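Side-chain contacts in signal recognition particle subunit SRP68 (Chaetomium thermophilum, PDB 4P3G), which probably binds 7S RNA through this N-terminal RNA-binding domain, as part of the particle that directs secretory and membrane proteins to the endoplasmic reticulum: residues 19-24 against 31-36; 78-83 against 117-122; 104-109 against 156-161. One frame throughout, in Å; residues are numbered along the deposited sequence.

Contact 1 of 3, residues 19-24 against 31-36; sequences EKALLY and RTQLSG
The amide of Q33 lies between two aliphatic neighbours: the A21 CB methyl approaches one side of its plane, and the K20 side chain stands on the other side, beyond the oxygen. This is packing between the successive helices 10-21 and 27-44 of an all-helical RNA-binding domain related to tetratricopeptide repeats, joined by a short connection. A21 CB is 3.3 Å from Q33 OE1. The same methyl also meets Q33 CD, and A21 CA lies nearer the nitrogen NE2, so one alanine spans the amide group from oxygen to nitrogen. Q33 stretches straight out from its helix beyond CG (chi2 -172°), which carries the amide across to helix 10-21. The touch is van der Waals in kind, with carbon atoms against an amide. A21 also meets Y30 of helix 27-44, which adds to the packing of the two helices. Other residues of 31-36 turn to helix 71-93: L34 packs on L78, and R31 on A85 and H86. K20 comes to the amide oxygen through its chain rather than its ammonium, whose NZ lies near the like-charged K37 NZ. With CG anti to the backbone N (chi1 170°), K20 brings CG and CD to this oxygen, and the two side chains run obliquely past each other. The nearer of the two carbons, K20 CD, is 3.3 Å from Q33 OE1.

Contact 2 of 3, residues 78-83 against 117-122; sequences LTAERA and ARIAEK. With PO4 (phosphate ion), chain E.
A close helix-helix interface near the middle of the helical RNA-binding domain, partly buried, brings T79 and A80 of helix 71-93 against I119 of helix 103-128. The CA atoms of A80 and I119 are 5.9 Å apart, a short spacing that the small alanine permits. I119 splits its branches between the two partners: CG2 rests on A80 CB at 4.0 Å, and CD1 reaches T79 CG2 at 3.4 Å, the T79 and I119 side chains crossing at about a right angle. T79 presents its methyl because CG2 stands anti to the backbone N (chi1 -54° for OG1), while OG1 turns back to bond L75 O in its own helix. On another side of helix 103-128 from I119, R118 bends at chi3 (-60°), and its NH1 meets a phosphate ion, probably from the crystallisation liquor, through two weak hydrogen bonds, to PO4 O1 at 2.7 Å and PO4 O3 at 3.0 Å, with the phosphorus in plane at the guanidinium edge. R150 also bonds the ion and pairs with E121. Such an arginine pair is consistent with an RNA-binding surface. The I119 contact itself is apolar packing of neighbouring, roughly antiparallel helices, as in tetratricopeptide-repeat-like folds.

Contact 3 of 3, residues 104-109 against 156-161; sequences RTRSHI and EKQNWG
Hydrogen bonding is carried by R106, whose NH1 donates to the main-chain oxygen E156 O with an N-H...O angle of 139°; the modelled length of 2.5 Å is doubtful at this resolution. The acceptor lies nearly in the guanidinium plane and the donor in the carbonyl plane. R106 starts with CG anti to its own N and then bends at chi3 (-66°), bringing the guanidinium to the last turn of helix 136-156; its positive charge there probably suits the negative end of the helix dipole. Flat-group packing follows: the Q158 amide covers one guanidinium face, CD 3.4 Å above the plane and displaced toward the rim, the planes 32° apart. Q158 NE2 is 3.1 Å from R106 NH2, but both are donors and no bond joins them; NH2 bonds T98 OG1 instead. Among charges, E156 OE1 is 4.3 Å from R106 NH1 and well out of the guanidinium plane, probably a weak attraction of opposite charges since no N-H points at it, whereas E156 OE2 forms a salt bridge with K91. I109 CG2 makes a methyl-to-oxygen van der Waals contact with E156 OE1 at 4.2 Å. Q158, with positive phi, completes a Schellman motif. The contact therefore ties the start of helix 103-128 to the bend between helices 136-156 and 160-181, while I109 packs on A87 and M90 of helix 71-93 and W160 on helix 186-205.

How the contacts relate
Contact 1 closes along the chain before the other two open, whereas contacts 2 and 3 interleave, their segments alternating in order. Contacts 1 and 2 have centres 16 Å apart yet touch, L34 CD1 lying against E81 O and R82, and S35 against R82, so helix 27-44 leans directly on helix 71-93. Contacts 2 and 3 share helix 103-128, at two levels with centres 17 Å apart and nearest atoms about 6 Å apart. Contacts 1 and 3 lie farthest from each other, with centres 24 Å apart and no touch. They sample three helix pairings within one RNA-binding domain, and the phosphate beside R118 and R150 marks a basic patch that is consistent with RNA binding.

Contact 1 of 3, residues 19-24 against 31-36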
ATOM      1  N   GLU A  19     -17.848  26.344   7.302  1.00 99.88           N
ATOM      2  CA  GLU A  19     -18.652  25.865   8.413  1.00108.92           C
ATOM      3  C   GLU A  19     -19.750  26.862   8.754  1.00107.09           C
ATOM      4  O   GLU A  19     -20.834  26.433   9.136  1.00110.53           O
ATOM      5  CB  GLU A  19     -17.810  25.575   9.647  1.00122.15           C
ATOM      6  CG  GLU A  19     -16.855  24.399   9.491  1.00129.83           C
ATOM      7  CD  GLU A  19     -15.914  24.279  10.670  1.00139.30           C
ATOM      8  OE1 GLU A  19     -16.005  25.144  11.565  1.00141.89           O
ATOM      9  OE2 GLU A  19     -15.095  23.333  10.704  1.00143.01           O
ATOM     10  N   LYS A  20     -19.477  28.170   8.643  1.00 99.70           N
ATOM     11  CA  LYS A  20     -20.484  29.187   8.970  1.00 97.04           C
ATOM     12  C   LYS A  20     -21.700  29.063   8.066  1.00 96.51           C
ATOM     13  O   LYS A  20     -22.835  28.995   8.532  1.00 99.89           O
ATOM     14  CB  LYS A  20     -19.953  30.613   8.790  1.00 96.50           C
ATOM     15  CG  LYS A  20     -21.121  31.629   8.915  1.00128.18           C
ATOM     16  CD  LYS A  20     -20.834  33.056   8.476  1.00123.72           C
ATOM     17  CE  LYS A  20     -19.889  33.770   9.397  1.00121.34           C
ATOM     18  NZ  LYS A  20     -19.591  35.116   8.860  1.00119.28           N
ATOM     19  N   ALA A  21     -21.440  29.035   6.767  1.00 94.00           N
ATOM     20  CA  ALA A  21     -22.490  29.061   5.767  1.00 94.82           C
ATOM     21  C   ALA A  21     -23.273  27.763   5.671  1.00100.21           C
ATOM     22  O   ALA A  21     -24.449  27.771   5.308  1.00108.36           O
ATOM     23  CB  ALA A  21     -21.919  29.410   4.445  1.00 91.44           C
ATOM     24  N   LEU A  22     -22.632  26.657   6.026  1.00 97.63           N
ATOM     25  CA  LEU A  22     -23.256  25.341   5.909  1.00 98.58           C
ATOM     26  C   LEU A  22     -24.039  24.935   7.154  1.00108.65           C
ATOM     27  O   LEU A  22     -24.489  23.786   7.275  1.00113.71           O
ATOM     28  CB  LEU A  22     -22.211  24.288   5.620  1.00 89.47           C
ATOM     29  CG  LEU A  22     -22.030  23.974   4.142  1.00 93.39           C
ATOM     30  CD1 LEU A  22     -21.599  25.195   3.346  1.00 93.15           C
ATOM     31  CD2 LEU A  22     -21.014  22.870   4.021  1.00 95.83           C
ATOM     32  N   LEU A  23     -24.131  25.851   8.112  1.00104.89           N
ATOM     33  CA  LEU A  23     -24.791  25.540   9.360  1.00104.13           C
ATOM     34  C   LEU A  23     -26.299  25.540   9.173  1.00109.48           C
ATOM     35  O   LEU A  23     -27.000  24.626   9.593  1.00111.00           O
ATOM     36  CB  LEU A  23     -24.392  26.542  10.433  1.00105.46           C
ATOM     37  CG  LEU A  23     -24.404  25.895  11.820  1.00111.85           C
ATOM     38  CD1 LEU A  23     -23.333  26.539  12.702  1.00116.90           C
ATOM     39  CD2 LEU A  23     -25.781  25.855  12.488  1.00112.24           C
ATOM     40  N   TYR A  24     -26.796  26.604   8.566  1.00115.78           N
ATOM     41  CA  TYR A  24     -28.221  26.737   8.310  1.00116.14           C
ATOM     42  C   TYR A  24     -28.452  26.851   6.808  1.00113.67           C
ATOM     43  O   TYR A  24     -29.556  27.171   6.357  1.00115.23           O
ATOM     44  CB  TYR A  24     -28.785  27.975   9.033  1.00115.29           C
ATOM     45  CG  TYR A  24     -28.702  27.940  10.550  1.00115.22           C
ATOM     46  CD1 TYR A  24     -29.613  27.213  11.292  1.00104.37           C
ATOM     47  CD2 TYR A  24     -27.718  28.649  11.233  1.00113.33           C
ATOM     48  CE1 TYR A  24     -29.546  27.174  12.666  1.00115.40           C
ATOM     49  CE2 TYR A  24     -27.644  28.616  12.613  1.00103.35           C
ATOM     50  CZ  TYR A  24     -28.563  27.870  13.321  1.00115.92           C
ATOM     51  OH  TYR A  24     -28.525  27.811  14.694  1.00110.81           O
ATOM     52  N   ARG A  31     -22.014  31.448  -0.959  1.00 83.94           N
ATOM     53  CA  ARG A  31     -21.702  32.318  -2.062  1.00 83.50           C
ATOM     54  C   ARG A  31     -22.264  33.723  -1.854  1.00 91.02           C
ATOM     55  O   ARG A  31     -21.596  34.723  -2.149  1.00 85.33           O
ATOM     56  CB  ARG A  31     -22.248  31.673  -3.316  1.00 81.63           C
ATOM     57  CG  ARG A  31     -21.941  32.386  -4.563  1.00 86.63           C
ATOM     58  CD  ARG A  31     -22.595  31.612  -5.646  1.00 93.10           C
ATOM     59  NE  ARG A  31     -22.579  32.316  -6.910  1.00 97.25           N
ATOM     60  CZ  ARG A  31     -23.365  31.984  -7.914  1.00102.16           C
ATOM     61  NH1 ARG A  31     -24.216  30.977  -7.755  1.00101.83           N
ATOM     62  NH2 ARG A  31     -23.314  32.662  -9.053  1.00109.14           N
ATOM     63  N   THR A  32     -23.492  33.793  -1.337  1.00 99.95           N
ATOM     64  CA  THR A  32     -24.099  35.068  -1.007  1.00 99.48           C
ATOM     65  C   THR A  32     -23.275  35.699   0.105  1.00 98.02           C
ATOM     66  O   THR A  32     -22.814  36.830  -0.023  1.00101.47           O
ATOM     67  CB  THR A  32     -25.582  34.925  -0.531  1.00 99.95           C
ATOM     68  OG1 THR A  32     -26.428  34.562  -1.629  1.00101.07           O
ATOM     69  CG2 THR A  32     -26.084  36.220   0.050  1.00 95.29           C
ATOM     70  N   GLN A  33     -23.059  34.941   1.178  1.00 94.58           N
ATOM     71  CA  GLN A  33     -22.346  35.448   2.341  1.00 92.70           C
ATOM     72  C   GLN A  33     -20.990  35.982   1.945  1.00 90.11           C
ATOM     73  O   GLN A  33     -20.612  37.071   2.330  1.00 94.53           O
ATOM     74  CB  GLN A  33     -22.171  34.345   3.386  1.00 91.74           C
ATOM     75  CG  GLN A  33     -23.472  33.843   3.999  1.00 98.46           C
ATOM     76  CD  GLN A  33     -23.252  32.889   5.162  1.00 97.96           C
ATOM     77  OE1 GLN A  33     -22.115  32.513   5.464  1.00101.23           O
ATOM     78  NE2 GLN A  33     -24.339  32.490   5.817  1.00 94.92           N
ATOM     79  N   LEU A  34     -20.285  35.226   1.118  1.00 87.50           N
ATOM     80  CA  LEU A  34     -18.974  35.634   0.642  1.00 85.01           C
ATOM     81  C   LEU A  34     -19.014  36.932  -0.165  1.00 89.89           C
ATOM     82  O   LEU A  34     -18.140  37.775  -0.037  1.00 94.56           O
ATOM     83  CB  LEU A  34     -18.353  34.518  -0.194  1.00 84.48           C
ATOM     84  CG  LEU A  34     -17.862  33.265   0.539  1.00 82.75           C
ATOM     85  CD1 LEU A  34     -17.493  32.192  -0.464  1.00 84.83           C
ATOM     86  CD2 LEU A  34     -16.675  33.574   1.435  1.00 74.40           C
ATOM     87  N   SER A  35     -20.025  37.078  -1.008  1.00 95.06           N
ATOM     88  CA  SER A  35     -20.173  38.262  -1.848  1.00 99.47           C
ATOM     89  C   SER A  35     -20.361  39.534  -1.034  1.00 99.62           C
ATOM     90  O   SER A  35     -19.910  40.606  -1.430  1.00103.07           O
ATOM     91  CB  SER A  35     -21.368  38.071  -2.773  1.00106.91           C
ATOM     92  OG  SER A  35     -21.262  36.832  -3.458  1.00110.76           O
ATOM     93  N   GLY A  36     -21.032  39.406   0.102  1.00 96.66           N
ATOM     94  CA  GLY A  36     -21.220  40.516   1.018  1.00 97.98           C
ATOM     95  C   GLY A  36     -19.924  40.893   1.704  1.00 97.67           C
ATOM     96  O   GLY A  36     -19.578  42.058   1.833  1.00 99.12           O
TER

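Contact 2 of 3, residues 78-83 against 117-122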
ATOM      1  N   LEU A  78     -11.458  35.429   0.202  1.00 79.11           N
ATOM      2  CA  LEU A  78     -12.869  35.613  -0.130  1.00 82.21           C
ATOM      3  C   LEU A  78     -13.041  35.457  -1.633  1.00 85.21           C
ATOM      4  O   LEU A  78     -14.029  34.888  -2.112  1.00 88.97           O
ATOM      5  CB  LEU A  78     -13.364  36.987   0.323  1.00 81.26           C
ATOM      6  CG  LEU A  78     -13.337  37.141   1.849  1.00 86.76           C
ATOM      7  CD1 LEU A  78     -13.737  38.549   2.329  1.00 90.35           C
ATOM      8  CD2 LEU A  78     -14.176  36.066   2.519  1.00 88.18           C
ATOM      9  N   THR A  79     -12.074  35.968  -2.379  1.00 80.81           N
ATOM     10  CA  THR A  79     -12.152  35.888  -3.818  1.00 81.09           C
ATOM     11  C   THR A  79     -12.098  34.455  -4.280  1.00 83.10           C
ATOM     12  O   THR A  79     -12.935  34.024  -5.060  1.00 87.54           O
ATOM     13  CB  THR A  79     -11.025  36.685  -4.471  1.00 87.35           C
ATOM     14  OG1 THR A  79     -11.052  38.033  -3.975  1.00 98.43           O
ATOM     15  CG2 THR A  79     -11.220  36.716  -5.963  1.00 87.84           C
ATOM     16  N   ALA A  80     -11.125  33.712  -3.768  1.00 84.04           N
ATOM     17  CA  ALA A  80     -10.939  32.309  -4.134  1.00 77.00           C
ATOM     18  C   ALA A  80     -12.111  31.466  -3.638  1.00 75.99           C
ATOM     19  O   ALA A  80     -12.642  30.609  -4.368  1.00 74.37           O
ATOM     20  CB  ALA A  80      -9.628  31.794  -3.577  1.00 70.51           C
ATOM     21  N   GLU A  81     -12.500  31.708  -2.391  1.00 68.94           N
ATOM     22  CA  GLU A  81     -13.578  30.946  -1.786  1.00 78.76           C
ATOM     23  C   GLU A  81     -14.907  31.143  -2.521  1.00 89.44           C
ATOM     24  O   GLU A  81     -15.748  30.242  -2.548  1.00 95.63           O
ATOM     25  CB  GLU A  81     -13.733  31.311  -0.311  1.00 81.53           C
ATOM     26  CG  GLU A  81     -12.762  30.595   0.585  1.00 77.70           C
ATOM     27  CD  GLU A  81     -12.975  29.097   0.591  1.00 78.25           C
ATOM     28  OE1 GLU A  81     -13.928  28.656   1.271  1.00 80.60           O
ATOM     29  OE2 GLU A  81     -12.209  28.370  -0.099  1.00 68.89           O
ATOM     30  N   ARG A  82     -15.114  32.324  -3.094  1.00 90.29           N
ATOM     31  CA  ARG A  82     -16.362  32.578  -3.805  1.00 86.03           C
ATOM     32  C   ARG A  82     -16.458  31.706  -5.076  1.00 82.14           C
ATOM     33  O   ARG A  82     -17.484  31.089  -5.341  1.00 84.98           O
ATOM     34  CB  ARG A  82     -16.507  34.070  -4.135  1.00 86.67           C
ATOM     35  CG  ARG A  82     -17.914  34.462  -4.587  1.00 94.06           C
ATOM     36  CD  ARG A  82     -18.052  35.959  -4.783  1.00 96.15           C
ATOM     37  NE  ARG A  82     -17.342  36.372  -5.986  1.00 98.49           N
ATOM     38  CZ  ARG A  82     -17.427  37.575  -6.537  1.00100.94           C
ATOM     39  NH1 ARG A  82     -18.176  38.519  -5.976  1.00102.30           N
ATOM     40  NH2 ARG A  82     -16.733  37.844  -7.636  1.00100.43           N
ATOM     41  N   ALA A  83     -15.363  31.585  -5.813  1.00 76.29           N
ATOM     42  CA  ALA A  83     -15.334  30.732  -7.003  1.00 74.35           C
ATOM     43  C   ALA A  83     -15.588  29.279  -6.628  1.00 77.62           C
ATOM     44  O   ALA A  83     -16.204  28.532  -7.382  1.00 80.80           O
ATOM     45  CB  ALA A  83     -14.001  30.858  -7.722  1.00 68.53           C
ATOM     46  N   ALA A 117      -7.977  28.324  -7.743  1.00 82.06           N
ATOM     47  CA  ALA A 117      -6.625  27.788  -7.573  1.00 76.66           C
ATOM     48  C   ALA A 117      -5.590  28.855  -7.914  1.00 77.95           C
ATOM     49  O   ALA A 117      -4.676  29.112  -7.129  1.00 82.92           O
ATOM     50  CB  ALA A 117      -6.422  26.582  -8.445  1.00 74.80           C
ATOM     51  N   ARG A 118      -5.764  29.507  -9.061  1.00 72.70           N
ATOM     52  CA  ARG A 118      -4.829  30.540  -9.495  1.00 75.18           C
ATOM     53  C   ARG A 118      -4.718  31.647  -8.441  1.00 83.15           C
ATOM     54  O   ARG A 118      -3.621  32.115  -8.132  1.00 88.02           O
ATOM     55  CB  ARG A 118      -5.287  31.144 -10.822  1.00 72.53           C
ATOM     56  CG  ARG A 118      -5.011  30.281 -12.009  1.00 74.45           C
ATOM     57  CD  ARG A 118      -5.202  31.010 -13.327  1.00 81.68           C
ATOM     58  NE  ARG A 118      -6.565  31.507 -13.496  1.00 88.96           N
ATOM     59  CZ  ARG A 118      -7.539  30.826 -14.091  1.00 92.08           C
ATOM     60  NH1 ARG A 118      -7.307  29.606 -14.541  1.00 93.75           N
ATOM     61  NH2 ARG A 118      -8.751  31.346 -14.212  1.00 93.58           N
ATOM     62  N   ILE A 119      -5.846  32.036  -7.855  1.00 80.73           N
ATOM     63  CA  ILE A 119      -5.817  33.100  -6.864  1.00 86.32           C
ATOM     64  C   ILE A 119      -5.061  32.652  -5.621  1.00 81.03           C
ATOM     65  O   ILE A 119      -4.215  33.381  -5.109  1.00 79.62           O
ATOM     66  CB  ILE A 119      -7.259  33.571  -6.489  1.00 68.48           C
ATOM     67  CG1 ILE A 119      -7.874  34.316  -7.661  1.00 65.03           C
ATOM     68  CG2 ILE A 119      -7.251  34.502  -5.261  1.00 61.11           C
ATOM     69  CD1 ILE A 119      -9.386  34.334  -7.600  1.00 68.90           C
ATOM     70  N   ALA A 120      -5.348  31.441  -5.158  1.00 80.24           N
ATOM     71  CA  ALA A 120      -4.696  30.920  -3.964  1.00 72.19           C
ATOM     72  C   ALA A 120      -3.229  30.668  -4.218  1.00 70.29           C
ATOM     73  O   ALA A 120      -2.409  30.818  -3.316  1.00 75.73           O
ATOM     74  CB  ALA A 120      -5.368  29.665  -3.486  1.00 65.89           C
ATOM     75  N   GLU A 121      -2.895  30.267  -5.440  1.00 66.53           N
ATOM     76  CA  GLU A 121      -1.500  29.972  -5.748  1.00 74.23           C
ATOM     77  C   GLU A 121      -0.669  31.244  -5.696  1.00 73.43           C
ATOM     78  O   GLU A 121       0.442  31.254  -5.149  1.00 75.82           O
ATOM     79  CB  GLU A 121      -1.356  29.276  -7.108  1.00 76.23           C
ATOM     80  CG  GLU A 121      -1.787  27.817  -7.076  1.00 81.98           C
ATOM     81  CD  GLU A 121      -1.968  27.199  -8.459  1.00 89.13           C
ATOM     82  OE1 GLU A 121      -1.801  27.916  -9.471  1.00 89.32           O
ATOM     83  OE2 GLU A 121      -2.254  25.980  -8.524  1.00 91.52           O
ATOM     84  N   LYS A 122      -1.224  32.325  -6.230  1.00 65.54           N
ATOM     85  CA  LYS A 122      -0.536  33.593  -6.199  1.00 69.19           C
ATOM     86  C   LYS A 122      -0.398  34.092  -4.761  1.00 71.47           C
ATOM     87  O   LYS A 122       0.569  34.792  -4.423  1.00 77.03           O
ATOM     88  CB  LYS A 122      -1.262  34.626  -7.053  1.00 73.44           C
ATOM     89  CG  LYS A 122      -1.311  34.286  -8.520  1.00 83.41           C
ATOM     90  CD  LYS A 122      -1.656  35.521  -9.343  1.00 97.96           C
ATOM     91  CE  LYS A 122      -1.179  35.379 -10.789  1.00108.16           C
ATOM     92  NZ  LYS A 122      -1.853  34.255 -11.506  1.00111.13           N
TER
HETATM   93  P   PO4 E 301      -4.897  27.144 -14.556  1.00142.27           P
HETATM   94  O1  PO4 E 301      -6.142  27.283 -13.716  1.00137.60           O
HETATM   95  O2  PO4 E 301      -3.683  27.047 -13.655  1.00142.09           O
HETATM   96  O3  PO4 E 301      -4.747  28.343 -15.465  1.00144.45           O
HETATM   97  O4  PO4 E 301      -5.012  25.910 -15.423  1.00146.55           O

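Contact 3 of 3, residues 104-109 against 156-161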
ATOM      1  N   ARG A 104     -20.785  20.830 -20.655  1.00122.72           N
ATOM      2  CA  ARG A 104     -20.697  22.290 -20.563  1.00119.16           C
ATOM      3  C   ARG A 104     -20.630  22.802 -19.124  1.00121.04           C
ATOM      4  O   ARG A 104     -19.759  23.595 -18.754  1.00117.03           O
ATOM      5  CB  ARG A 104     -21.945  22.911 -21.190  1.00118.36           C
ATOM      6  CG  ARG A 104     -22.067  24.414 -20.963  1.00122.05           C
ATOM      7  CD  ARG A 104     -23.341  25.019 -21.581  1.00134.27           C
ATOM      8  NE  ARG A 104     -23.433  26.466 -21.348  1.00139.35           N
ATOM      9  CZ  ARG A 104     -22.895  27.410 -22.117  1.00143.35           C
ATOM     10  NH1 ARG A 104     -22.258  27.077 -23.229  1.00147.30           N
ATOM     11  NH2 ARG A 104     -23.045  28.692 -21.803  1.00143.06           N
ATOM     12  N   THR A 105     -21.535  22.289 -18.302  1.00121.32           N
ATOM     13  CA  THR A 105     -21.637  22.689 -16.915  1.00111.37           C
ATOM     14  C   THR A 105     -20.376  22.268 -16.214  1.00100.30           C
ATOM     15  O   THR A 105     -19.881  22.977 -15.347  1.00103.81           O
ATOM     16  CB  THR A 105     -22.882  22.089 -16.243  1.00112.93           C
ATOM     17  OG1 THR A 105     -24.051  22.685 -16.817  1.00119.84           O
ATOM     18  CG2 THR A 105     -22.884  22.366 -14.751  1.00110.03           C
ATOM     19  N   ARG A 106     -19.859  21.105 -16.579  1.00 93.49           N
ATOM     20  CA  ARG A 106     -18.605  20.644 -15.995  1.00 89.39           C
ATOM     21  C   ARG A 106     -17.497  21.626 -16.321  1.00 82.76           C
ATOM     22  O   ARG A 106     -16.640  21.886 -15.494  1.00 76.48           O
ATOM     23  CB  ARG A 106     -18.231  19.245 -16.483  1.00 90.39           C
ATOM     24  CG  ARG A 106     -16.944  18.749 -15.849  1.00 91.24           C
ATOM     25  CD  ARG A 106     -16.567  17.375 -16.369  1.00 95.45           C
ATOM     26  NE  ARG A 106     -17.562  16.407 -15.932  1.00 98.75           N
ATOM     27  CZ  ARG A 106     -17.550  15.818 -14.740  1.00100.61           C
ATOM     28  NH1 ARG A 106     -16.568  16.070 -13.874  1.00 93.03           N
ATOM     29  NH2 ARG A 106     -18.512  14.958 -14.420  1.00106.21           N
ATOM     30  N   SER A 107     -17.521  22.169 -17.533  1.00 89.77           N
ATOM     31  CA  SER A 107     -16.482  23.097 -17.949  1.00 96.53           C
ATOM     32  C   SER A 107     -16.495  24.369 -17.109  1.00 97.05           C
ATOM     33  O   SER A 107     -15.436  24.875 -16.736  1.00 94.92           O
ATOM     34  CB  SER A 107     -16.640  23.447 -19.417  1.00109.33           C
ATOM     35  OG  SER A 107     -15.745  24.490 -19.756  1.00119.52           O
ATOM     36  N   HIS A 108     -17.700  24.867 -16.814  1.00100.63           N
ATOM     37  CA  HIS A 108     -17.895  26.082 -16.017  1.00102.96           C
ATOM     38  C   HIS A 108     -17.500  25.838 -14.552  1.00 92.98           C
ATOM     39  O   HIS A 108     -16.914  26.693 -13.890  1.00 89.61           O
ATOM     40  CB  HIS A 108     -19.348  26.551 -16.117  1.00111.95           C
ATOM     41  CG  HIS A 108     -19.590  27.920 -15.568  1.00129.01           C
ATOM     42  ND1 HIS A 108     -20.795  28.306 -15.029  1.00137.21           N
ATOM     43  CD2 HIS A 108     -18.779  29.013 -15.480  1.00131.19           C
ATOM     44  CE1 HIS A 108     -20.725  29.565 -14.624  1.00133.38           C
ATOM     45  NE2 HIS A 108     -19.508  30.012 -14.894  1.00129.86           N
ATOM     46  N   ILE A 109     -17.851  24.662 -14.051  1.00 84.24           N
ATOM     47  CA  ILE A 109     -17.458  24.246 -12.713  1.00 79.23           C
ATOM     48  C   ILE A 109     -15.940  24.186 -12.592  1.00 76.74           C
ATOM     49  O   ILE A 109     -15.367  24.664 -11.629  1.00 79.49           O
ATOM     50  CB  ILE A 109     -18.060  22.884 -12.380  1.00 70.42           C
ATOM     51  CG1 ILE A 109     -19.560  23.060 -12.160  1.00 73.82           C
ATOM     52  CG2 ILE A 109     -17.435  22.330 -11.135  1.00 65.48           C
ATOM     53  CD1 ILE A 109     -20.267  21.794 -11.824  1.00 80.36           C
ATOM     54  N   GLU A 156     -12.374  17.523 -10.550  1.00 71.68           N
ATOM     55  CA  GLU A 156     -13.609  17.789 -11.281  1.00 68.71           C
ATOM     56  C   GLU A 156     -13.434  17.618 -12.798  1.00 68.47           C
ATOM     57  O   GLU A 156     -14.365  17.233 -13.516  1.00 69.89           O
ATOM     58  CB  GLU A 156     -14.109  19.189 -10.966  1.00 75.39           C
ATOM     59  CG  GLU A 156     -14.700  19.317  -9.571  1.00 85.33           C
ATOM     60  CD  GLU A 156     -15.838  18.358  -9.312  1.00 92.42           C
ATOM     61  OE1 GLU A 156     -16.725  18.257 -10.191  1.00101.18           O
ATOM     62  OE2 GLU A 156     -15.846  17.711  -8.233  1.00 85.80           O
ATOM     63  N   LYS A 157     -12.234  17.917 -13.276  1.00 64.71           N
ATOM     64  CA  LYS A 157     -11.882  17.760 -14.677  1.00 65.80           C
ATOM     65  C   LYS A 157     -11.666  16.283 -14.991  1.00 77.13           C
ATOM     66  O   LYS A 157     -11.474  15.898 -16.147  1.00 77.06           O
ATOM     67  CB  LYS A 157     -10.605  18.535 -14.961  1.00 62.93           C
ATOM     68  CG  LYS A 157     -10.334  18.883 -16.412  1.00 67.93           C
ATOM     69  CD  LYS A 157      -9.194  19.911 -16.468  1.00 71.73           C
ATOM     70  CE  LYS A 157      -8.959  20.453 -17.859  1.00 81.39           C
ATOM     71  NZ  LYS A 157      -7.896  21.494 -17.795  1.00 89.36           N
ATOM     72  N   GLN A 158     -11.666  15.462 -13.942  1.00 82.76           N
ATOM     73  CA  GLN A 158     -11.491  14.023 -14.088  1.00 85.10           C
ATOM     74  C   GLN A 158     -10.085  13.672 -14.584  1.00 83.18           C
ATOM     75  O   GLN A 158      -9.857  12.633 -15.205  1.00 89.96           O
ATOM     76  CB  GLN A 158     -12.610  13.451 -14.969  1.00 81.35           C
ATOM     77  CG  GLN A 158     -13.899  13.377 -14.195  1.00 84.86           C
ATOM     78  CD  GLN A 158     -15.123  13.127 -15.049  1.00 91.00           C
ATOM     79  OE1 GLN A 158     -15.071  13.161 -16.280  1.00 91.03           O
ATOM     80  NE2 GLN A 158     -16.252  12.896 -14.386  1.00 95.26           N
ATOM     81  N   ASN A 159      -9.141  14.555 -14.293  1.00 73.25           N
ATOM     82  CA  ASN A 159      -7.747  14.331 -14.625  1.00 73.94           C
ATOM     83  C   ASN A 159      -7.056  13.741 -13.404  1.00 72.80           C
ATOM     84  O   ASN A 159      -6.387  14.448 -12.657  1.00 72.43           O
ATOM     85  CB  ASN A 159      -7.124  15.652 -15.057  1.00 81.17           C
ATOM     86  CG  ASN A 159      -5.733  15.490 -15.604  1.00 97.12           C
ATOM     87  OD1 ASN A 159      -5.105  14.430 -15.470  1.00102.57           O
ATOM     88  ND2 ASN A 159      -5.238  16.542 -16.252  1.00102.64           N
ATOM     89  N   TRP A 160      -7.257  12.439 -13.197  1.00 73.09           N
ATOM     90  CA  TRP A 160      -6.941  11.780 -11.928  1.00 66.64           C
ATOM     91  C   TRP A 160      -5.494  11.820 -11.480  1.00 70.62           C
ATOM     92  O   TRP A 160      -5.222  12.040 -10.306  1.00 78.17           O
ATOM     93  CB  TRP A 160      -7.421  10.335 -11.950  1.00 62.79           C
ATOM     94  CG  TRP A 160      -8.832  10.202 -12.402  1.00 67.05           C
ATOM     95  CD1 TRP A 160      -9.273   9.557 -13.514  1.00 69.83           C
ATOM     96  CD2 TRP A 160      -9.994  10.755 -11.775  1.00 71.71           C
ATOM     97  NE1 TRP A 160     -10.637   9.636 -13.607  1.00 72.83           N
ATOM     98  CE2 TRP A 160     -11.111  10.383 -12.556  1.00 74.45           C
ATOM     99  CE3 TRP A 160     -10.208  11.521 -10.620  1.00 72.38           C
ATOM    100  CZ2 TRP A 160     -12.420  10.760 -12.235  1.00 69.04           C
ATOM    101  CZ3 TRP A 160     -11.509  11.886 -10.291  1.00 69.83           C
ATOM    102  CH2 TRP A 160     -12.596  11.488 -11.092  1.00 68.39           C
ATOM    103  N   GLY A 161      -4.559  11.580 -12.385  1.00 68.49           N
ATOM    104  CA  GLY A 161      -3.174  11.600 -11.975  1.00 67.34           C
ATOM    105  C   GLY A 161      -2.719  12.949 -11.455  1.00 71.12           C
ATOM    106  O   GLY A 161      -2.236  13.058 -10.329  1.00 76.48           O
TER